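PDB 3MYX: (S)-ureidoglycine aminohydrolase cupin domain-containing protein from Pseudomonas syringae pv. tomato, which is of unknown function but has a cupin fold and is probably related to (S)-ureidoglycine aminohydrolase. Local coordinates for residues Y63-E67 with C114-Q118; S75-S80 with T99-A105; A93-T99 with D123-A129. All coordinates share one frame. Where two conformers were deposited one is given. Residue numbers count along the deposited sequence, not the author numbering.

Contact 1: Y63-E67 with C114-Q118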
loop_
_atom_site.group_PDB
_atom_site.type_symbol
_atom_site.label_atom_id
_atom_site.label_comp_id
_atom_site.label_asym_id
_atom_site.label_seq_id
_atom_site.Cartn_x
_atom_site.Cartn_y
_atom_site.Cartn_z
ATOM N N TYR A 63 12.664 2.641 13.838
ATOM C CA TYR A 63 11.281 2.511 13.422
ATOM C C TYR A 63 10.810 1.083 13.691
ATOM O O TYR A 63 11.519 0.135 13.370
ATOM C CB TYR A 63 11.103 2.898 11.940
ATOM C CG TYR A 63 9.693 3.345 11.671
ATOM C CD1 TYR A 63 9.257 4.607 12.075
ATOM C CD2 TYR A 63 8.762 2.488 11.096
ATOM C CE1 TYR A 63 7.940 4.998 11.894
ATOM C CE2 TYR A 63 7.428 2.882 10.926
ATOM C CZ TYR A 63 7.027 4.144 11.321
ATOM O OH TYR A 63 5.732 4.584 11.185
ATOM N N PRO A 64 9.629 0.914 14.304
ATOM C CA PRO A 64 9.293 -0.401 14.847
ATOM C C PRO A 64 8.732 -1.380 13.821
ATOM O O PRO A 64 8.601 -2.563 14.124
ATOM C CB PRO A 64 8.224 -0.076 15.880
ATOM C CG PRO A 64 7.587 1.166 15.366
ATOM C CD PRO A 64 8.717 1.952 14.813
ATOM N N TYR A 65 8.364 -0.876 12.647
ATOM C CA TYR A 65 7.699 -1.648 11.620
ATOM C C TYR A 65 8.462 -1.509 10.309
ATOM O O TYR A 65 9.272 -0.602 10.152
ATOM C CB TYR A 65 6.293 -1.096 11.391
ATOM C CG TYR A 65 5.453 -0.808 12.627
ATOM C CD1 TYR A 65 5.488 -1.638 13.745
ATOM C CD2 TYR A 65 4.575 0.267 12.648
ATOM C CE1 TYR A 65 4.698 -1.383 14.863
ATOM C CE2 TYR A 65 3.787 0.516 13.751
ATOM C CZ TYR A 65 3.836 -0.320 14.840
ATOM O OH TYR A 65 3.047 -0.040 15.923
ATOM N N THR A 66 8.156 -2.371 9.343
ATOM C CA THR A 66 8.406 -2.033 7.936
ATOM C C THR A 66 7.145 -1.335 7.466
ATOM O O THR A 66 6.075 -1.883 7.584
ATOM C CB THR A 66 8.669 -3.257 7.073
ATOM O OG1 THR A 66 9.762 -3.990 7.642
ATOM C CG2 THR A 66 8.981 -2.849 5.645
ATOM N N GLU A 67 7.261 -0.123 6.945
ATOM C CA GLU A 67 6.067 0.665 6.607
ATOM C C GLU A 67 6.211 1.418 5.288
ATOM O O GLU A 67 7.181 2.130 5.060
ATOM C CB GLU A 67 5.693 1.615 7.755
ATOM C CG GLU A 67 4.366 2.338 7.531
ATOM C CD GLU A 67 3.789 3.001 8.789
ATOM O OE1 GLU A 67 4.252 2.741 9.932
ATOM O OE2 GLU A 67 2.798 3.740 8.605
ATOM N N CYS A 114 0.767 0.841 4.548
ATOM C CA CYS A 114 0.746 -0.590 4.854
ATOM C C CYS A 114 1.994 -0.875 5.669
ATOM O O CYS A 114 3.098 -0.492 5.282
ATOM C CB CYS A 114 0.737 -1.410 3.570
ATOM S SG CYS A 114 0.696 -3.203 3.877
ATOM N N ALA A 115 1.815 -1.522 6.824
ATOM C CA ALA A 115 2.913 -1.830 7.723
ATOM C C ALA A 115 2.930 -3.297 8.068
ATOM O O ALA A 115 1.879 -3.885 8.321
ATOM C CB ALA A 115 2.782 -1.008 9.011
ATOM N N SER A 116 4.132 -3.860 8.129
ATOM C CA SER A 116 4.351 -5.133 8.799
ATOM C C SER A 116 4.787 -4.804 10.214
ATOM O O SER A 116 5.894 -4.319 10.440
ATOM C CB SER A 116 5.429 -5.940 8.104
ATOM O OG SER A 116 5.723 -7.129 8.827
ATOM N N THR A 117 3.903 -5.065 11.176
ATOM C CA THR A 117 4.196 -4.762 12.561
ATOM C C THR A 117 4.887 -5.912 13.294
ATOM O O THR A 117 5.414 -5.705 14.375
ATOM C CB THR A 117 2.964 -4.240 13.352
ATOM O OG1 THR A 117 2.030 -5.302 13.575
ATOM C CG2 THR A 117 2.283 -3.053 12.652
ATOM N N GLN A 118 4.895 -7.105 12.689
ATOM C CA GLN A 118 5.627 -8.263 13.217
ATOM C C GLN A 118 6.891 -8.479 12.392
ATOM O O GLN A 118 6.843 -8.452 11.169
ATOM C CB GLN A 118 4.749 -9.515 13.117
ATOM C CG GLN A 118 5.440 -10.799 13.619
ATOM C CD GLN A 118 5.854 -10.708 15.064
ATOM O OE1 GLN A 118 5.020 -10.436 15.935
ATOM N NE2 GLN A 118 7.142 -10.952 15.347
HETATM O O HOH W 1 8.688 -6.037 9.538
#
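Tyr65 is the residue most buried by this contact, followed by Ser116 and Thr117. The ring of Tyr65 lies against the turn that follows strand 109-116. Thr117 CG2 sits 3.6 Å from the centroid of the Tyr65 ring and almost on the ring normal, which makes a CH-pi contact over one face. Tyr65 CD1 also lies 3.6 Å from Thr117 CA. At the base of the side chain, Tyr65 CB is 4.2 Å from Ala115 CB and 3.4 Å from Ser116 O. The Tyr65 hydroxyl reaches Asp28 by a hydrogen bond.

Ser116 provides the backbone link. It forms an antiparallel hydrogen-bonded pair with Thr66. Ser116 N donates to Thr66 O at 2.8 Å, and Thr66 N donates to Ser116 O at 3.2 Å. The next pair, Glu67 with Ala115, is non-hydrogen-bonded, and its CA atoms are 4.2 Å apart. Here Glu67 CG rests 4.0 Å from Ala115 CB. A CA-H...O contact, Ala115 CA to Thr66 O at 3.2 Å, runs alongside these bonds. A water donates to Thr66 OG1 at 3.0 Å, while Thr66 OG1 also bonds to Asp162. The Tyr63 hydroxyl donates to Glu67 OE1 at 2.7 Å, and Glu67 has a salt bridge to Arg37.

Thr66 and Glu67 begin strand 66-71, and Cys114 to Ser116 end strand 109-116. Tyr65 and Thr117 lie in the loops beside them. This is an antiparallel strand pair inside a sheet of the cupin fold, with Tyr65 packed over its end. Strand 92-95 pairs with the far edge of 66-71, and strand 47-54 with that of 109-116.

Contact 2: S75-S80 with T99-A105. With EDO (1,2-ethanediol), chain D.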
loop_
_atom_site.group_PDB
_atom_site.type_symbol
_atom_site.label_atom_id
_atom_site.label_comp_id
_atom_site.label_asym_id
_atom_site.label_seq_id
_atom_site.Cartn_x
_atom_site.Cartn_y
_atom_site.Cartn_z
ATOM N N SER A 75 2.636 16.923 2.197
ATOM C CA SER A 75 3.995 16.538 1.891
ATOM C C SER A 75 4.693 16.046 3.120
ATOM O O SER A 75 4.454 16.559 4.222
ATOM C CB SER A 75 4.768 17.742 1.312
ATOM O OG SER A 75 6.066 17.378 0.888
ATOM N N VAL A 76 5.550 15.048 2.942
ATOM C CA VAL A 76 6.382 14.534 4.028
ATOM C C VAL A 76 7.820 14.487 3.558
ATOM O O VAL A 76 8.085 14.050 2.442
ATOM C CB VAL A 76 5.951 13.108 4.463
ATOM C CG1 VAL A 76 7.035 12.422 5.336
ATOM C CG2 VAL A 76 4.610 13.156 5.195
ATOM N N THR A 77 8.740 14.912 4.406
ATOM C CA THR A 77 10.158 14.671 4.180
ATOM C C THR A 77 10.642 13.684 5.241
ATOM O O THR A 77 10.463 13.911 6.454
ATOM C CB THR A 77 10.986 15.956 4.216
ATOM O OG1 THR A 77 10.577 16.797 3.128
ATOM C CG2 THR A 77 12.486 15.649 4.090
ATOM N N LEU A 78 11.192 12.574 4.758
ATOM C CA LEU A 78 11.757 11.523 5.581
ATOM C C LEU A 78 13.269 11.729 5.577
ATOM O O LEU A 78 13.880 11.789 4.511
ATOM C CB LEU A 78 11.436 10.134 4.985
ATOM C CG LEU A 78 9.958 9.820 4.772
ATOM C CD1 LEU A 78 9.806 8.502 4.025
ATOM C CD2 LEU A 78 9.197 9.784 6.112
ATOM N N THR A 79 13.872 11.824 6.754
ATOM C CA THR A 79 15.314 11.973 6.875
ATOM C C THR A 79 15.875 10.853 7.754
ATOM O O THR A 79 15.295 10.530 8.781
ATOM C CB THR A 79 15.671 13.360 7.467
ATOM O OG1 THR A 79 14.942 14.383 6.759
ATOM C CG2 THR A 79 17.168 13.623 7.367
ATOM N N SER A 80 17.011 10.294 7.355
ATOM C CA SER A 80 17.752 9.328 8.135
ATOM C C SER A 80 19.218 9.608 7.886
ATOM O O SER A 80 19.729 9.341 6.812
ATOM C CB SER A 80 17.406 7.908 7.696
ATOM O OG SER A 80 18.093 6.941 8.488
ATOM N N THR A 99 14.904 1.628 11.088
ATOM C CA THR A 99 15.438 2.884 10.572
ATOM C C THR A 99 15.358 4.004 11.612
ATOM O O THR A 99 14.319 4.212 12.224
ATOM C CB THR A 99 14.664 3.329 9.306
ATOM O OG1 THR A 99 14.593 2.256 8.366
ATOM C CG2 THR A 99 15.343 4.493 8.627
ATOM N N GLN A 100 16.469 4.724 11.795
ATOM C CA GLN A 100 16.433 5.977 12.540
ATOM C C GLN A 100 15.882 7.022 11.585
ATOM O O GLN A 100 16.482 7.309 10.549
ATOM C CB GLN A 100 17.810 6.371 13.025
ATOM C CG GLN A 100 17.792 7.577 13.923
ATOM C CD GLN A 100 19.176 8.123 14.159
ATOM O OE1 GLN A 100 19.784 8.691 13.258
ATOM N NE2 GLN A 100 19.665 7.972 15.375
ATOM N N VAL A 101 14.701 7.551 11.878
ATOM C CA VAL A 101 14.004 8.361 10.882
ATOM C C VAL A 101 13.268 9.525 11.521
ATOM O O VAL A 101 12.640 9.383 12.581
ATOM C CB VAL A 101 13.038 7.491 10.023
ATOM C CG1 VAL A 101 11.946 6.866 10.884
ATOM C CG2 VAL A 101 12.446 8.297 8.866
ATOM N N ARG A 102 13.339 10.663 10.848
ATOM C CA ARG A 102 12.512 11.814 11.170
ATOM C C ARG A 102 11.476 11.940 10.067
ATOM O O ARG A 102 11.810 11.912 8.871
ATOM C CB ARG A 102 13.348 13.090 11.304
ATOM C CG ARG A 102 12.543 14.337 11.634
ATOM C CD ARG A 102 13.514 15.450 11.950
ATOM N NE ARG A 102 12.898 16.740 12.231
ATOM C CZ ARG A 102 12.398 17.114 13.408
ATOM N NH1 ARG A 102 12.376 16.291 14.453
ATOM N NH2 ARG A 102 11.888 18.322 13.534
ATOM N N ILE A 103 10.216 12.036 10.482
ATOM C CA ILE A 103 9.071 12.147 9.599
ATOM C C ILE A 103 8.527 13.552 9.780
ATOM O O ILE A 103 7.990 13.873 10.827
ATOM C CB ILE A 103 8.007 11.083 9.961
ATOM C CG1 ILE A 103 8.628 9.669 9.923
ATOM C CG2 ILE A 103 6.775 11.200 9.057
ATOM C CD1 ILE A 103 7.725 8.530 10.394
ATOM N N ASP A 104 8.711 14.383 8.761
ATOM C CA ASP A 104 8.416 15.810 8.850
ATOM C C ASP A 104 7.285 16.117 7.860
ATOM O O ASP A 104 7.527 16.249 6.666
ATOM C CB ASP A 104 9.680 16.627 8.562
ATOM C CG ASP A 104 9.492 18.113 8.733
ATOM O OD1 ASP A 104 8.362 18.559 9.000
ATOM O OD2 ASP A 104 10.513 18.800 8.567
ATOM N N ALA A 105 6.060 16.246 8.371
ATOM C CA ALA A 105 4.865 16.476 7.569
ATOM C C ALA A 105 4.512 17.953 7.553
ATOM O O ALA A 105 4.504 18.619 8.577
ATOM C CB ALA A 105 3.682 15.683 8.123
HETATM C C1 EDO D . 17.854 11.387 11.337
HETATM O O1 EDO D . 18.842 10.372 11.501
HETATM C C2 EDO D . 16.703 11.128 12.286
HETATM O O2 EDO D . 17.157 11.195 13.658
HETATM O O HOH W 2 18.578 3.850 9.865
#
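Thr99 enters first, ahead of the strand. Its CG2 lies 3.7 Å from Ser80 OG, while its hydroxyl bonds to Gly96 and Gly126. Gln100 follows. Its carbonyl accepts a short hydrogen bond from the serine hydroxyl, Ser80 OG to Gln100 O at 2.6 Å. A water accepts from Gln100 N at 3.0 Å and is weakly bonded to Ser80 OG at 3.4 Å. An ethanediol, probably from the crystallisation liquor, donates from its O1 to Gln100 OE1 at 2.6 Å.

At Val101 the strand begins. Its CG2 is 4.4 Å from Leu78 CB, and its CA is 3.3 Å from Thr79 O. Arg102 forms a hydrogen-bonded pair with Thr79: Arg102 N to Thr79 O is 2.8 Å, and Thr79 N to Arg102 O is 3.0 Å. The Arg102 guanidinium, through NH1, bonds to Ser59. Ile103 turns to the buried face and meets two residues, with Ile103 CG1 3.9 Å from Leu78 CD2 and Ile103 CG2 3.9 Å from Val76 CG1. Asp104 repeats the hydrogen-bonded pattern with Thr77, both Asp104 N to Thr77 O and Thr77 N to Asp104 O being 2.9 Å. Ala105 closes the ladder, its CB 4.0 Å from Val76 CG2.

Val76, Leu78, Ile103 and Ala105 thus share the inward face. They pack on Trp111, Ala93 and Ile95 of other strands. Thr77, Thr79, Arg102 and Asp104 lie on the other, more open face. This regular antiparallel ladder, polar outside and apolar inside, forms the middle of a four-stranded sheet and is consistent with one wall of a cupin beta-barrel.

Contact 3: A93-T99 with D123-A129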
loop_
_atom_site.group_PDB
_atom_site.type_symbol
_atom_site.label_atom_id
_atom_site.label_comp_id
_atom_site.label_asym_id
_atom_site.label_seq_id
_atom_site.Cartn_x
_atom_site.Cartn_y
_atom_site.Cartn_z
ATOM N N ALA A 93 7.232 5.923 -0.543
ATOM C CA ALA A 93 8.503 5.461 -0.025
ATOM C C ALA A 93 8.260 4.380 1.006
ATOM O O ALA A 93 7.140 4.202 1.500
ATOM C CB ALA A 93 9.313 6.600 0.596
ATOM N N VAL A 94 9.343 3.686 1.344
ATOM C CA VAL A 94 9.328 2.650 2.372
ATOM C C VAL A 94 10.318 3.022 3.478
ATOM O O VAL A 94 11.438 3.449 3.190
ATOM C CB VAL A 94 9.773 1.273 1.798
ATOM C CG1 VAL A 94 9.650 0.189 2.885
ATOM C CG2 VAL A 94 8.962 0.948 0.578
ATOM N N ILE A 95 9.880 2.895 4.726
ATOM C CA ILE A 95 10.759 2.964 5.898
ATOM C C ILE A 95 11.020 1.526 6.335
ATOM O O ILE A 95 10.086 0.812 6.712
ATOM C CB ILE A 95 10.098 3.735 7.057
ATOM C CG1 ILE A 95 9.716 5.154 6.616
ATOM C CG2 ILE A 95 11.029 3.768 8.256
ATOM C CD1 ILE A 95 8.894 5.949 7.639
ATOM N N GLY A 96 12.260 1.068 6.243
ATOM C CA GLY A 96 12.568 -0.261 6.678
ATOM C C GLY A 96 12.500 -0.381 8.184
ATOM O O GLY A 96 12.663 0.614 8.938
ATOM N N ARG A 97 12.283 -1.591 8.671
ATOM C CA ARG A 97 12.308 -1.830 10.110
ATOM C C ARG A 97 13.692 -1.445 10.678
ATOM O O ARG A 97 14.722 -1.783 10.101
ATOM C CB ARG A 97 11.970 -3.303 10.400
ATOM C CG ARG A 97 11.402 -3.560 11.779
ATOM C CD ARG A 97 11.025 -5.035 11.953
ATOM N NE ARG A 97 10.272 -5.292 13.189
ATOM C CZ ARG A 97 8.935 -5.391 13.303
ATOM N NH1 ARG A 97 8.116 -5.283 12.236
ATOM N NH2 ARG A 97 8.398 -5.609 14.520
ATOM N N GLY A 98 13.692 -0.736 11.809
ATOM C CA GLY A 98 14.914 -0.347 12.508
ATOM C C GLY A 98 15.496 0.980 12.087
ATOM O O GLY A 98 16.488 1.424 12.668
ATOM N N THR A 99 14.904 1.628 11.088
ATOM C CA THR A 99 15.438 2.884 10.572
ATOM C C THR A 99 15.358 4.004 11.612
ATOM O O THR A 99 14.319 4.212 12.224
ATOM C CB THR A 99 14.664 3.329 9.306
ATOM O OG1 THR A 99 14.593 2.256 8.366
ATOM C CG2 THR A 99 15.343 4.493 8.627
ATOM N N ASP A 123 16.266 -6.950 10.206
ATOM C CA ASP A 123 15.975 -5.605 9.726
ATOM C C ASP A 123 16.732 -5.305 8.435
ATOM O O ASP A 123 17.924 -5.596 8.325
ATOM C CB ASP A 123 16.452 -4.580 10.741
ATOM C CG ASP A 123 15.600 -4.487 11.983
ATOM O OD1 ASP A 123 14.555 -5.158 12.077
ATOM O OD2 ASP A 123 16.019 -3.693 12.880
ATOM N N LYS A 124 16.038 -4.687 7.494
ATOM C CA LYS A 124 16.649 -4.056 6.324
ATOM C C LYS A 124 16.320 -2.569 6.421
ATOM O O LYS A 124 15.276 -2.114 5.962
ATOM C CB LYS A 124 16.115 -4.697 5.068
ATOM C CG LYS A 124 16.848 -4.385 3.820
ATOM C CD LYS A 124 16.412 -5.443 2.732
ATOM C CE LYS A 124 17.221 -5.471 1.522
ATOM N NZ LYS A 124 16.620 -6.320 0.519
ATOM N N SER A 125 17.173 -1.849 7.141
ATOM C CA SER A 125 16.877 -0.491 7.553
ATOM C C SER A 125 17.287 0.518 6.477
ATOM O O SER A 125 18.206 0.298 5.688
ATOM C CB SER A 125 17.590 -0.182 8.860
ATOM O OG SER A 125 18.993 -0.243 8.711
ATOM N N GLY A 126 16.597 1.646 6.484
ATOM C CA GLY A 126 16.812 2.716 5.540
ATOM C C GLY A 126 15.509 3.128 4.880
ATOM O O GLY A 126 14.491 2.452 4.980
ATOM N N ILE A 127 15.571 4.253 4.181
ATOM C CA ILE A 127 14.428 4.740 3.416
ATOM C C ILE A 127 14.642 4.439 1.931
ATOM O O ILE A 127 15.720 4.666 1.393
ATOM C CB ILE A 127 14.208 6.265 3.567
ATOM C CG1 ILE A 127 14.187 6.717 5.022
ATOM C CG2 ILE A 127 12.921 6.673 2.870
ATOM C CD1 ILE A 127 14.634 8.222 5.181
ATOM N N THR A 128 13.601 3.922 1.276
ATOM C CA THR A 128 13.639 3.624 -0.160
ATOM C C THR A 128 12.532 4.417 -0.862
ATOM O O THR A 128 11.361 4.204 -0.589
ATOM C CB THR A 128 13.462 2.101 -0.442
ATOM O OG1 THR A 128 14.474 1.359 0.249
ATOM C CG2 THR A 128 13.590 1.783 -1.935
ATOM N N ALA A 129 12.915 5.335 -1.747
ATOM C CA ALA A 129 11.959 6.052 -2.599
ATOM C C ALA A 129 11.508 5.138 -3.735
ATOM O O ALA A 129 12.275 4.282 -4.193
ATOM C CB ALA A 129 12.607 7.306 -3.168
HETATM O O HOH W 3 13.222 -3.785 7.001
#
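This is an antiparallel strand pairing that runs on into a loop contact. It joins strand 92-95 to strand 127-130 in the larger sheet of this half of the chain. Val94 and Thr128 form the hydrogen-bonded pair, with Val94 N to Thr128 O at 2.8 Å and Thr128 N to Val94 O at 2.9 Å. Gly96 N adds a bond to Gly126 O at 2.9 Å. On the face of Ala93 and Ile127, Ala93 CB is 4.3 Å from Ile127 CG2.

Beyond the strands, Gly96 to Thr99 makes a type II beta turn. Thr99 OG1 donates to Gly96 O at 2.6 Å and accepts from Gly126 N at 2.8 Å, tying the turn to the loop. Gly96 must lack a side chain, since a CB would clash with Lys124 O. Gly98 has a positive phi of 90°, as the third position of such a turn favours. A water bridges Arg97 N and Lys124 N. Antiparallel strands 92-95 and 127-130, beside this type II turn, thus form part of a sheet of the cupin fold.

All three contacts lie within the part built from strands 23-24 to 127-130. Contacts 1 and 3 are closest, with centres about 9 Å apart. Contacts 2 and 3 are about 11 Å apart, and contacts 1 and 2 about 15 Å. Contacts 1 and 3 belong to one sheet, where strands 66-71 and 92-95 are neighbours. Contact 2 belongs to a second, four-stranded sheet. Along the chain, contact 2 is nested within contact 1; the segments of contact 3 alternate with those of both. Tyr63 N makes a probable 2.8 Å hydrogen bond to O of Thr99, common to contacts 2 and 3. Leu78 CD1 packs 4.0 Å from Ala93 CB between the sheets, consistent with a cupin barrel.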